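Local coordinates for protein malate dehydrogenase (Aeropyrum pernix, PDB 2D4A) that catalyses the reversible oxidation of malate to oxaloacetate, using either NAD or NADP as the cofactor, at residues D120-Y124 with D258-E262. Sequence-based numbering, arbitrary orientation.
Sequences DAMTY and DIVAE
This is where the two domains of the LDH/MDH fold meet: the first turn of helix 119-130, from the Rossmann-type NAD-binding domain, lies against the start of strand 260-268 in the antiparallel sheet of the C-terminal domain. The helical segment 120-124 is regular (Y124 N to D120 O, 3.1 Å); the axes of helix 120-124 and strand 260-262 approach to 8.0 Å, their N-to-C directions 137° apart. The chain turns a corner at D258 and I259, D258 with positive phi (43/58), before extending into the strand. The nearest CA atoms are those of D120 and V260, 5.8 Å apart. V260, a t rotamer, is the centre of the contact: its CB points at the helix, CG1 sits 3.6 Å from D120 O and 4.2 Å from T123 CB, and CG2 lies 3.8 Å from Y124 CB. Y124 (chi1 t) runs its ring along the corner, with V260 CG2 and I259 CA at the ring edge, CE2 being 4.4 Å from I259 CA. Its side chain also touches V299 of helix 282-300. D120 (chi1 m) brings OD2 to 3.9 Å from V260 CG1, and this oxygen is hydrogen-bonded to S247 OG on the neighbouring strand 242-251. Its OD1 bonds the backbone N of H172, the probable proton acceptor, so the interface borders the active site. At the other end, D258 OD1 is hydrogen-bonded to Y249 OH, and Y124 OH stops 3.9 Å short of that same D258 OD1, too far for a bond.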
ATOM      1  N   ASP B 120      11.139  16.817 -24.608  1.00 31.62           N
ATOM      2  CA  ASP B 120      12.058  16.364 -25.646  1.00 31.64           C
ATOM      3  C   ASP B 120      13.251  17.298 -25.801  1.00 30.40           C
ATOM      4  O   ASP B 120      14.403  16.857 -25.771  1.00 30.42           O
ATOM      5  CB  ASP B 120      11.288  16.223 -26.953  1.00 33.37           C
ATOM      6  CG  ASP B 120      10.106  15.290 -26.810  1.00 35.06           C
ATOM      7  OD1 ASP B 120       8.952  15.754 -26.929  1.00 35.99           O
ATOM      8  OD2 ASP B 120      10.348  14.090 -26.557  1.00 34.32           O
ATOM      9  N   ALA B 121      12.976  18.585 -25.963  1.00 29.05           N
ATOM     10  CA  ALA B 121      14.047  19.556 -26.100  1.00 28.19           C
ATOM     11  C   ALA B 121      14.865  19.623 -24.805  1.00 28.34           C
ATOM     12  O   ALA B 121      16.091  19.664 -24.848  1.00 27.36           O
ATOM     13  CB  ALA B 121      13.470  20.921 -26.430  1.00 27.41           C
ATOM     14  N   MET B 122      14.180  19.618 -23.661  1.00 28.83           N
ATOM     15  CA  MET B 122      14.847  19.692 -22.366  1.00 28.88           C
ATOM     16  C   MET B 122      15.730  18.475 -22.144  1.00 29.85           C
ATOM     17  O   MET B 122      16.838  18.586 -21.623  1.00 32.23           O
ATOM     18  CB  MET B 122      13.822  19.791 -21.236  1.00 30.35           C
ATOM     19  CG  MET B 122      12.986  21.069 -21.238  1.00 32.85           C
ATOM     20  SD  MET B 122      13.979  22.602 -21.249  1.00 35.91           S
ATOM     21  CE  MET B 122      13.812  23.108 -22.990  1.00 33.24           C
ATOM     22  N   THR B 123      15.234  17.306 -22.530  1.00 29.17           N
ATOM     23  CA  THR B 123      16.007  16.083 -22.385  1.00 27.06           C
ATOM     24  C   THR B 123      17.274  16.208 -23.223  1.00 26.38           C
ATOM     25  O   THR B 123      18.347  15.785 -22.805  1.00 26.14           O
ATOM     26  CB  THR B 123      15.200  14.871 -22.861  1.00 26.53           C
ATOM     27  OG1 THR B 123      14.010  14.757 -22.073  1.00 26.19           O
ATOM     28  CG2 THR B 123      16.019  13.596 -22.729  1.00 24.89           C
ATOM     29  N   TYR B 124      17.140  16.805 -24.404  1.00 26.53           N
ATOM     30  CA  TYR B 124      18.265  17.000 -25.310  1.00 27.30           C
ATOM     31  C   TYR B 124      19.346  17.863 -24.656  1.00 27.29           C
ATOM     32  O   TYR B 124      20.500  17.453 -24.552  1.00 27.78           O
ATOM     33  CB  TYR B 124      17.771  17.647 -26.609  1.00 28.05           C
ATOM     34  CG  TYR B 124      18.800  17.728 -27.717  1.00 30.20           C
ATOM     35  CD1 TYR B 124      19.786  18.715 -27.713  1.00 30.45           C
ATOM     36  CD2 TYR B 124      18.778  16.816 -28.781  1.00 31.58           C
ATOM     37  CE1 TYR B 124      20.723  18.795 -28.738  1.00 32.01           C
ATOM     38  CE2 TYR B 124      19.712  16.886 -29.814  1.00 32.71           C
ATOM     39  CZ  TYR B 124      20.681  17.880 -29.782  1.00 34.46           C
ATOM     40  OH  TYR B 124      21.617  17.955 -30.786  1.00 37.69           O
ATOM     41  N   ASP B 258      21.178  11.198 -33.095  1.00 38.03           N
ATOM     42  CA  ASP B 258      21.393  12.650 -32.877  1.00 39.51           C
ATOM     43  C   ASP B 258      20.075  13.351 -32.965  1.00 37.89           C
ATOM     44  O   ASP B 258      19.799  14.466 -33.314  1.00 37.87           O
ATOM     45  CB  ASP B 258      22.491  13.205 -33.747  1.00 43.18           C
ATOM     46  CG  ASP B 258      22.857  14.634 -33.334  1.00 49.43           C
ATOM     47  OD1 ASP B 258      23.369  14.819 -32.190  1.00 50.34           O
ATOM     48  OD2 ASP B 258      22.704  15.570 -34.124  1.00 50.90           O
ATOM     49  N   ILE B 259      19.064  12.873 -31.995  1.00 36.07           N
ATOM     50  CA  ILE B 259      17.722  13.489 -31.767  1.00 34.49           C
ATOM     51  C   ILE B 259      17.003  12.774 -30.622  1.00 33.82           C
ATOM     52  O   ILE B 259      17.373  11.661 -30.257  1.00 32.98           O
ATOM     53  CB  ILE B 259      16.874  13.432 -33.070  1.00 33.79           C
ATOM     54  CG1 ILE B 259      15.647  14.343 -32.920  1.00 33.94           C
ATOM     55  CG2 ILE B 259      16.461  11.999 -33.378  1.00 34.62           C
ATOM     56  CD1 ILE B 259      15.990  15.800 -32.530  1.00 31.71           C
ATOM     57  N   VAL B 260      16.001  13.433 -30.047  1.00 32.04           N
ATOM     58  CA  VAL B 260      15.229  12.879 -28.948  1.00 32.04           C
ATOM     59  C   VAL B 260      13.814  12.560 -29.416  1.00 32.27           C
ATOM     60  O   VAL B 260      13.207  13.361 -30.130  1.00 32.86           O
ATOM     61  CB  VAL B 260      15.135  13.892 -27.778  1.00 32.81           C
ATOM     62  CG1 VAL B 260      14.182  13.381 -26.702  1.00 31.91           C
ATOM     63  CG2 VAL B 260      16.521  14.141 -27.186  1.00 34.12           C
ATOM     64  N   ALA B 261      13.293  11.397 -29.022  1.00 32.38           N
ATOM     65  CA  ALA B 261      11.929  10.992 -29.389  1.00 30.99           C
ATOM     66  C   ALA B 261      11.243  10.138 -28.314  1.00 29.68           C
ATOM     67  O   ALA B 261      11.895   9.494 -27.489  1.00 28.55           O
ATOM     68  CB  ALA B 261      11.943  10.234 -30.723  1.00 29.04           C
ATOM     69  N   GLU B 262       9.914  10.143 -28.343  1.00 29.64           N
ATOM     70  CA  GLU B 262       9.097   9.370 -27.412  1.00 28.83           C
ATOM     71  C   GLU B 262       8.997   7.937 -27.954  1.00 28.00           C
ATOM     72  O   GLU B 262       8.223   7.670 -28.878  1.00 27.93           O
ATOM     73  CB  GLU B 262       7.702   9.999 -27.303  1.00 28.42           C
ATOM     74  CG  GLU B 262       6.794   9.333 -26.285  1.00 30.92           C
ATOM     75  CD  GLU B 262       5.561  10.158 -25.947  1.00 32.07           C
ATOM     76  OE1 GLU B 262       5.708  11.356 -25.635  1.00 32.50           O
ATOM     77  OE2 GLU B 262       4.443   9.606 -25.976  1.00 33.90           O
TER